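Long-range contacts in RNA-directed RNA polymerase (Infectious pancreatic necrosis virus, PDB 3ZED), which probably copies the viral RNA genome as an RNA-dependent RNA polymerase, found both free and covalently attached to that RNA, and interacts with the capsid protein VP3: residues R61-I65 with F102-Y106; T67-T73 with K90-V95; L266-F270 with F294-S298. All blocks are in the same frame, centred on the assembly; numbering follows the deposited sequence.

How the contacts relate
Contacts 1 and 2 share strand 65-72, the middle strand of a three-stranded antiparallel sheet, and contact 2 is nested in the loop that contact 1 closes. Contact 2 is a backbone ladder with added side-chain hydrogen bonds; contact 1 has a single bridge and otherwise CH-pi and apolar packing; both are partly buried. Contact 3, 266-270 with 294-298, is buried and has no hydrogen bond between its segments, only aromatic and aliphatic packing. It touches contact 1, where Trp295 NE1 lies 2.9 Å from Ala64 O, a probable hydrogen bond, but stays about 5 Å from contact 2 between nearest atoms. Helix 260-278 spans that gap, packing on 90-95 through Ala261, Glu262 and Val265.

Contact 1 (R61-I65 with F102-Y106); sequences RPRAI and FYPKY
Both segments are extended and antiparallel, 61-65 leading into strand 65-72 and the other leaving the short strand 101-102. Ile65 and Phe102 form a hydrogen-bonded pair, CA atoms 5.3 Å apart: Ile65 N donates to Phe102 O at 2.8 Å (175°), and Phe102 N to Ile65 O at 2.8 Å (154°). This single bridge ends the antiparallel pairing of strand 101-102 with the start of middle strand 65-72. On one face, Ile65 (m, t) lies over the Phe102 ring (chi1 p), CB 4.1 Å from its centroid; Ile65 CD1 reaches Pro104 CG at 3.8 Å, near Pro250 of the predicted GTP site. Further along, Tyr103 (chi1 m) brings its ring over Ala64, whose CB makes a CH-pi contact 4.2 Å from its centroid; Pro62 CB meets Tyr103 CD1 at 3.8 Å. Ala64 O accepts a hydrogen bond from Trp295 NE1. Arg63 points away, hydrogen-bonded to Gln463, Ser456 and Leu789. Pro62 and Pro104 touch Gln463 of strand 462-465, Pro104 also Leu458 of strand 456-459.

Contact 2 (T67-T73 with K90-V95); sequences TMVELET and KDTVSV
Strands 67-72 and 92-95 form an antiparallel ladder within the three-stranded sheet, joined by a helical connection; their axes come within 4.3 Å, at 159°. In two hydrogen-bonded pairs, Val69 N donates to Val95 O (2.8 Å) and Val95 N to Val69 O (3.0 Å), Leu71 N to Val93 O (2.8 Å) and Val93 N to Leu71 O (2.7 Å). In the non-hydrogen-bonded pair Glu70-Ser94, the backbone N and O of Ser94 point away from strand 67-72: N donates to Glu262 OE2, O accepts from Tyr251 OH of the predicted GTP site. On the face of Glu70 and Ser94, Thr92 OG1 (chi1 p) donates diagonally to Glu70 OE2 (3.0 Å). As helix 73-76 begins, Glu72 at the N-cap, Thr73 N donates to Asp91 O (3.0 Å) and Thr73 OG1 to Lys90 O (2.7 Å). Lys90 NZ bonds Asp258 O, and Thr67 OG1 bonds Thr100 OG1. Val69, Leu71, Val93 and Val95 share one face, Leu71 CD1 3.5 Å from Val95 CG2; Val93 and Val95 pack against helix 260-278.

Contact 3 (L266-F270 with F294-S298); sequences LADSF and FWYLS
This is a buried hydrophobic contact between helix 260-278 and the 3-10 turn that links helix 283-293 to strand 299-310, in the palm-family region of the polymerase. Four of its six touching residues are buried, 292 Å² is covered between the segments, and no hydrogen bond crosses. Segment 266-270 is regular helix, with Phe270 N bonded to Leu266 O at 3.0 Å. Phe294 leaves helical geometry (phi/psi -109/30), and 295-298 then turns in 3-10 fashion, Leu297 N donating to Phe294 O at 2.9 Å and Ser298 N to Trp295 O at 3.0 Å. The closest CA atoms, Phe270 and Phe294, stand 7.2 Å apart, so side chains fill the gap. Phe270 (chi1 t) directs its ring edge toward the face of Phe294 (chi1 m) in an offset edge-to-face pair, centroids 5.4 Å apart and planes at 66°. Phe270 CB also sits 4.2 Å from the Phe294 centroid, 9° off the normal, so Phe294 lies against the root of the Phe270 side chain. Leu297 (m, t) covers a face of the Phe270 ring, CD1 being 4.2 Å from its centroid. Around this trio, Phe270 meets Leu331 of helix 326-340 and both Phe443 and Met451 of helix 438-452, while Leu297 touches Pro327 and Met451. Ser269 CB approaches Phe294 CZ at 3.9 Å, its hydroxyl being hydrogen-bonded to Val265 O in its own helix. Tyr296 (chi1 p) extends beside Pro250 of the predicted GTP site, and Leu266 CD2 ends 3.8 Å from Tyr296 OH.

Contact 1 (R61-I65 with F102-Y106)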
loop_
_atom_site.group_PDB
_atom_site.type_symbol
_atom_site.label_atom_id
_atom_site.label_comp_id
_atom_site.label_asym_id
_atom_site.label_seq_id
_atom_site.Cartn_x
_atom_site.Cartn_y
_atom_site.Cartn_z
ATOM N N ARG B 61 8.629 18.850 20.487
ATOM C CA ARG B 61 9.914 19.214 21.091
ATOM C C ARG B 61 10.910 18.167 20.544
ATOM O O ARG B 61 10.587 16.968 20.579
ATOM C CB ARG B 61 9.838 19.247 22.631
ATOM N N PRO B 62 12.000 18.572 19.845
ATOM C CA PRO B 62 12.825 17.565 19.152
ATOM C C PRO B 62 13.531 16.601 20.094
ATOM O O PRO B 62 14.069 16.997 21.138
ATOM C CB PRO B 62 13.821 18.398 18.335
ATOM C CG PRO B 62 13.858 19.727 19.006
ATOM C CD PRO B 62 12.503 19.940 19.609
ATOM N N ARG B 63 13.504 15.319 19.714
ATOM C CA ARG B 63 14.158 14.256 20.457
ATOM C C ARG B 63 15.477 13.916 19.765
ATOM O O ARG B 63 15.599 14.081 18.547
ATOM C CB ARG B 63 13.246 13.040 20.600
ATOM C CG ARG B 63 11.952 13.341 21.344
ATOM C CD ARG B 63 10.763 12.628 20.726
ATOM N NE ARG B 63 10.607 12.949 19.308
ATOM C CZ ARG B 63 9.669 12.440 18.516
ATOM N NH1 ARG B 63 8.782 11.574 18.993
ATOM N NH2 ARG B 63 9.618 12.783 17.238
ATOM N N ALA B 64 16.473 13.488 20.545
ATOM C CA ALA B 64 17.815 13.191 20.049
ATOM C C ALA B 64 18.102 11.678 20.012
ATOM O O ALA B 64 17.508 10.911 20.766
ATOM C CB ALA B 64 18.851 13.905 20.913
ATOM N N ILE B 65 19.024 11.267 19.144
ATOM C CA ILE B 65 19.425 9.867 18.986
ATOM C C ILE B 65 20.840 9.724 19.544
ATOM O O ILE B 65 21.670 10.568 19.208
ATOM C CB ILE B 65 19.343 9.452 17.483
ATOM C CG1 ILE B 65 17.893 9.462 16.982
ATOM C CG2 ILE B 65 20.030 8.097 17.212
ATOM C CD1 ILE B 65 17.716 9.553 15.462
ATOM N N PHE B 102 22.548 13.216 19.092
ATOM C CA PHE B 102 22.412 14.111 17.956
ATOM C C PHE B 102 20.956 14.255 17.523
ATOM O O PHE B 102 20.185 13.290 17.593
ATOM C CB PHE B 102 23.285 13.642 16.772
ATOM C CG PHE B 102 22.808 12.403 16.039
ATOM C CD1 PHE B 102 23.204 11.136 16.451
ATOM C CD2 PHE B 102 21.984 12.507 14.913
ATOM C CE1 PHE B 102 22.761 9.996 15.772
ATOM C CE2 PHE B 102 21.543 11.360 14.233
ATOM C CZ PHE B 102 21.932 10.117 14.666
ATOM N N TYR B 103 20.603 15.451 17.024
ATOM C CA TYR B 103 19.280 15.703 16.452
ATOM C C TYR B 103 19.317 15.321 14.983
ATOM O O TYR B 103 20.151 15.848 14.246
ATOM C CB TYR B 103 18.832 17.153 16.644
ATOM C CG TYR B 103 18.559 17.474 18.090
ATOM C CD1 TYR B 103 17.393 17.038 18.712
ATOM C CD2 TYR B 103 19.470 18.202 18.846
ATOM C CE1 TYR B 103 17.146 17.310 20.054
ATOM C CE2 TYR B 103 19.226 18.494 20.188
ATOM C CZ TYR B 103 18.061 18.045 20.787
ATOM O OH TYR B 103 17.802 18.327 22.104
ATOM N N PRO B 104 18.472 14.365 14.540
ATOM C CA PRO B 104 18.503 13.971 13.122
ATOM C C PRO B 104 17.985 15.088 12.201
ATOM O O PRO B 104 17.174 15.938 12.612
ATOM C CB PRO B 104 17.616 12.736 13.093
ATOM C CG PRO B 104 16.639 12.952 14.212
ATOM C CD PRO B 104 17.427 13.625 15.284
ATOM N N LYS B 105 18.514 15.114 10.970
ATOM C CA LYS B 105 18.194 16.120 9.962
ATOM C C LYS B 105 17.983 15.441 8.623
ATOM O O LYS B 105 18.828 14.646 8.192
ATOM C CB LYS B 105 19.308 17.187 9.874
ATOM C CG LYS B 105 19.372 18.113 11.084
ATOM C CD LYS B 105 20.683 18.854 11.173
ATOM C CE LYS B 105 20.831 19.543 12.500
ATOM N NZ LYS B 105 22.068 20.358 12.544
ATOM N N TYR B 106 16.842 15.732 7.971
ATOM C CA TYR B 106 16.528 15.122 6.696
ATOM C C TYR B 106 16.134 16.208 5.713
ATOM O O TYR B 106 15.102 16.847 5.874
ATOM C CB TYR B 106 15.441 14.038 6.845
ATOM C CG TYR B 106 14.917 13.512 5.522
ATOM C CD1 TYR B 106 15.756 12.848 4.634
ATOM C CD2 TYR B 106 13.595 13.726 5.137
ATOM C CE1 TYR B 106 15.294 12.403 3.397
ATOM C CE2 TYR B 106 13.113 13.264 3.914
ATOM C CZ TYR B 106 13.967 12.602 3.045
ATOM O OH TYR B 106 13.519 12.148 1.824
#

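Contact 2 (T67-T73 with K90-V95)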
loop_
_atom_site.group_PDB
_atom_site.type_symbol
_atom_site.label_atom_id
_atom_site.label_comp_id
_atom_site.label_asym_id
_atom_site.label_seq_id
_atom_site.Cartn_x
_atom_site.Cartn_y
_atom_site.Cartn_z
ATOM N N THR B 67 24.798 8.882 19.842
ATOM C CA THR B 67 25.831 8.856 18.805
ATOM C C THR B 67 26.191 7.396 18.437
ATOM O O THR B 67 26.164 6.517 19.303
ATOM C CB THR B 67 27.025 9.724 19.207
ATOM O OG1 THR B 67 27.528 9.327 20.484
ATOM C CG2 THR B 67 26.655 11.187 19.268
ATOM N N MET B 68 26.409 7.139 17.123
ATOM C CA MET B 68 26.712 5.809 16.597
ATOM C C MET B 68 28.024 5.277 17.130
ATOM O O MET B 68 29.010 6.011 17.225
ATOM C CB MET B 68 26.737 5.773 15.053
ATOM C CG MET B 68 25.409 6.017 14.408
ATOM S SD MET B 68 24.085 4.931 14.990
ATOM C CE MET B 68 22.691 5.921 14.612
ATOM N N VAL B 69 28.023 3.981 17.458
ATOM C CA VAL B 69 29.169 3.231 17.972
ATOM C C VAL B 69 29.431 2.075 17.021
ATOM O O VAL B 69 28.526 1.279 16.758
ATOM C CB VAL B 69 28.931 2.740 19.423
ATOM C CG1 VAL B 69 30.031 1.782 19.873
ATOM C CG2 VAL B 69 28.803 3.915 20.389
ATOM N N GLU B 70 30.652 1.991 16.495
ATOM C CA GLU B 70 31.056 0.916 15.594
ATOM C C GLU B 70 31.382 -0.360 16.422
ATOM O O GLU B 70 32.443 -0.435 17.038
ATOM C CB GLU B 70 32.253 1.378 14.732
ATOM C CG GLU B 70 32.619 0.446 13.589
ATOM C CD GLU B 70 32.575 1.060 12.204
ATOM O OE1 GLU B 70 33.407 1.950 11.916
ATOM O OE2 GLU B 70 31.724 0.629 11.393
ATOM N N LEU B 71 30.434 -1.330 16.461
ATOM C CA LEU B 71 30.548 -2.612 17.165
ATOM C C LEU B 71 30.852 -3.740 16.191
ATOM O O LEU B 71 30.540 -3.636 15.006
ATOM C CB LEU B 71 29.243 -2.951 17.918
ATOM C CG LEU B 71 28.804 -2.104 19.115
ATOM C CD1 LEU B 71 27.617 -2.743 19.789
ATOM C CD2 LEU B 71 29.893 -1.978 20.148
ATOM N N GLU B 72 31.416 -4.837 16.697
ATOM C CA GLU B 72 31.715 -6.034 15.916
ATOM C C GLU B 72 30.400 -6.802 15.710
ATOM O O GLU B 72 29.724 -7.122 16.693
ATOM C CB GLU B 72 32.776 -6.877 16.657
ATOM C CG GLU B 72 33.302 -8.071 15.880
ATOM C CD GLU B 72 34.162 -9.045 16.667
ATOM O OE1 GLU B 72 33.907 -9.242 17.878
ATOM O OE2 GLU B 72 35.070 -9.648 16.051
ATOM N N THR B 73 30.012 -7.048 14.438
ATOM C CA THR B 73 28.766 -7.760 14.084
ATOM C C THR B 73 28.714 -9.143 14.772
ATOM O O THR B 73 27.638 -9.540 15.228
ATOM C CB THR B 73 28.611 -7.871 12.572
ATOM O OG1 THR B 73 28.883 -6.601 11.995
ATOM C CG2 THR B 73 27.210 -8.299 12.150
ATOM N N LYS B 90 28.183 -7.023 6.917
ATOM C CA LYS B 90 29.406 -6.271 7.223
ATOM C C LYS B 90 30.024 -6.799 8.528
ATOM O O LYS B 90 29.290 -7.312 9.371
ATOM C CB LYS B 90 29.106 -4.768 7.340
ATOM C CG LYS B 90 28.723 -4.100 6.030
ATOM C CD LYS B 90 28.468 -2.615 6.231
ATOM C CE LYS B 90 27.967 -1.920 4.981
ATOM N NZ LYS B 90 26.559 -2.263 4.647
ATOM N N ASP B 91 31.356 -6.684 8.690
ATOM C CA ASP B 91 32.064 -7.144 9.896
ATOM C C ASP B 91 31.818 -6.205 11.096
ATOM O O ASP B 91 32.019 -6.608 12.244
ATOM C CB ASP B 91 33.572 -7.292 9.622
ATOM C CG ASP B 91 34.266 -5.995 9.259
ATOM O OD1 ASP B 91 33.894 -5.392 8.225
ATOM O OD2 ASP B 91 35.176 -5.578 10.012
ATOM N N THR B 92 31.369 -4.962 10.820
ATOM C CA THR B 92 31.050 -3.961 11.837
ATOM C C THR B 92 29.611 -3.484 11.693
ATOM O O THR B 92 29.071 -3.454 10.584
ATOM C CB THR B 92 32.009 -2.771 11.786
ATOM O OG1 THR B 92 31.998 -2.201 10.476
ATOM C CG2 THR B 92 33.424 -3.130 12.218
ATOM N N VAL B 93 29.007 -3.092 12.826
ATOM C CA VAL B 93 27.633 -2.594 12.904
ATOM C C VAL B 93 27.630 -1.260 13.695
ATOM O O VAL B 93 28.234 -1.181 14.764
ATOM C CB VAL B 93 26.669 -3.685 13.486
ATOM C CG1 VAL B 93 26.943 -4.017 14.954
ATOM C CG2 VAL B 93 25.211 -3.325 13.273
ATOM N N SER B 94 27.009 -0.206 13.139
ATOM C CA SER B 94 26.936 1.102 13.797
ATOM C C SER B 94 25.613 1.208 14.556
ATOM O O SER B 94 24.552 1.131 13.951
ATOM C CB SER B 94 27.107 2.232 12.787
ATOM O OG SER B 94 26.146 2.132 11.749
ATOM N N VAL B 95 25.674 1.310 15.892
ATOM C CA VAL B 95 24.470 1.323 16.734
ATOM C C VAL B 95 24.387 2.588 17.624
ATOM O O VAL B 95 25.418 3.066 18.096
ATOM C CB VAL B 95 24.348 0.030 17.583
ATOM C CG1 VAL B 95 24.130 -1.196 16.699
ATOM C CG2 VAL B 95 25.556 -0.171 18.486
#

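Contact 3 (L266-F270 with F294-S298)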
loop_
_atom_site.group_PDB
_atom_site.type_symbol
_atom_site.label_atom_id
_atom_site.label_comp_id
_atom_site.label_asym_id
_atom_site.label_seq_id
_atom_site.Cartn_x
_atom_site.Cartn_y
_atom_site.Cartn_z
ATOM N N LEU B 266 18.725 -3.605 15.953
ATOM C CA LEU B 266 17.726 -2.693 16.514
ATOM C C LEU B 266 16.357 -3.357 16.696
ATOM O O LEU B 266 15.763 -3.189 17.765
ATOM C CB LEU B 266 17.595 -1.424 15.655
ATOM C CG LEU B 266 18.779 -0.443 15.680
ATOM C CD1 LEU B 266 18.477 0.769 14.838
ATOM C CD2 LEU B 266 19.154 -0.010 17.137
ATOM N N ALA B 267 15.865 -4.109 15.671
ATOM C CA ALA B 267 14.576 -4.815 15.742
ATOM C C ALA B 267 14.620 -5.893 16.826
ATOM O O ALA B 267 13.674 -5.973 17.605
ATOM C CB ALA B 267 14.202 -5.419 14.399
ATOM N N ASP B 268 15.744 -6.650 16.939
ATOM C CA ASP B 268 15.948 -7.659 17.983
ATOM C C ASP B 268 15.857 -7.049 19.374
ATOM O O ASP B 268 15.123 -7.550 20.225
ATOM C CB ASP B 268 17.338 -8.319 17.855
ATOM C CG ASP B 268 17.501 -9.447 16.859
ATOM O OD1 ASP B 268 16.697 -9.520 15.897
ATOM O OD2 ASP B 268 18.472 -10.217 16.999
ATOM N N SER B 269 16.633 -5.975 19.603
ATOM C CA SER B 269 16.725 -5.298 20.896
ATOM C C SER B 269 15.393 -4.688 21.304
ATOM O O SER B 269 15.040 -4.781 22.472
ATOM C CB SER B 269 17.810 -4.224 20.869
ATOM O OG SER B 269 19.077 -4.767 20.537
ATOM N N PHE B 270 14.644 -4.105 20.348
ATOM C CA PHE B 270 13.361 -3.491 20.660
ATOM C C PHE B 270 12.330 -4.525 21.127
ATOM O O PHE B 270 11.722 -4.311 22.170
ATOM C CB PHE B 270 12.805 -2.683 19.464
ATOM C CG PHE B 270 11.502 -1.983 19.773
ATOM C CD1 PHE B 270 11.451 -0.948 20.705
ATOM C CD2 PHE B 270 10.318 -2.377 19.151
ATOM C CE1 PHE B 270 10.242 -0.300 20.994
ATOM C CE2 PHE B 270 9.104 -1.730 19.439
ATOM C CZ PHE B 270 9.075 -0.697 20.357
ATOM N N PHE B 294 13.703 4.005 22.201
ATOM C CA PHE B 294 13.573 3.709 20.776
ATOM C C PHE B 294 12.521 4.628 20.099
ATOM O O PHE B 294 11.908 4.211 19.116
ATOM C CB PHE B 294 13.189 2.234 20.577
ATOM C CG PHE B 294 14.273 1.241 20.907
ATOM C CD1 PHE B 294 15.167 0.810 19.930
ATOM C CD2 PHE B 294 14.377 0.698 22.182
ATOM C CE1 PHE B 294 16.163 -0.136 20.233
ATOM C CE2 PHE B 294 15.366 -0.244 22.482
ATOM C CZ PHE B 294 16.251 -0.659 21.506
ATOM N N TRP B 295 12.328 5.880 20.605
ATOM C CA TRP B 295 11.346 6.853 20.091
ATOM C C TRP B 295 11.424 6.985 18.560
ATOM O O TRP B 295 10.391 7.121 17.907
ATOM C CB TRP B 295 11.530 8.251 20.747
ATOM C CG TRP B 295 12.788 8.976 20.328
ATOM C CD1 TRP B 295 13.998 8.951 20.963
ATOM C CD2 TRP B 295 12.974 9.773 19.141
ATOM N NE1 TRP B 295 14.922 9.693 20.254
ATOM C CE2 TRP B 295 14.331 10.168 19.107
ATOM C CE3 TRP B 295 12.127 10.167 18.083
ATOM C CZ2 TRP B 295 14.854 10.969 18.080
ATOM C CZ3 TRP B 295 12.654 10.930 17.055
ATOM C CH2 TRP B 295 13.994 11.352 17.076
ATOM N N TYR B 296 12.664 6.953 17.997
ATOM C CA TYR B 296 12.966 7.167 16.585
ATOM C C TYR B 296 12.375 6.079 15.693
ATOM O O TYR B 296 12.218 6.303 14.490
ATOM C CB TYR B 296 14.479 7.324 16.373
ATOM C CG TYR B 296 15.317 6.215 16.965
ATOM C CD1 TYR B 296 15.609 5.068 16.232
ATOM C CD2 TYR B 296 15.847 6.325 18.245
ATOM C CE1 TYR B 296 16.361 4.035 16.778
ATOM C CE2 TYR B 296 16.617 5.307 18.798
ATOM C CZ TYR B 296 16.881 4.166 18.058
ATOM O OH TYR B 296 17.652 3.159 18.590
ATOM N N LEU B 297 11.986 4.931 16.283
ATOM C CA LEU B 297 11.336 3.848 15.552
ATOM C C LEU B 297 9.877 4.207 15.217
ATOM O O LEU B 297 9.227 3.474 14.468
ATOM C CB LEU B 297 11.410 2.524 16.332
ATOM C CG LEU B 297 12.794 1.866 16.497
ATOM C CD1 LEU B 297 12.657 0.477 17.084
ATOM C CD2 LEU B 297 13.556 1.786 15.179
ATOM N N SER B 298 9.382 5.355 15.725
ATOM C CA SER B 298 8.026 5.835 15.441
ATOM C C SER B 298 8.030 7.138 14.617
ATOM O O SER B 298 6.982 7.773 14.490
ATOM C CB SER B 298 7.264 6.064 16.739
ATOM O OG SER B 298 7.691 7.271 17.355
#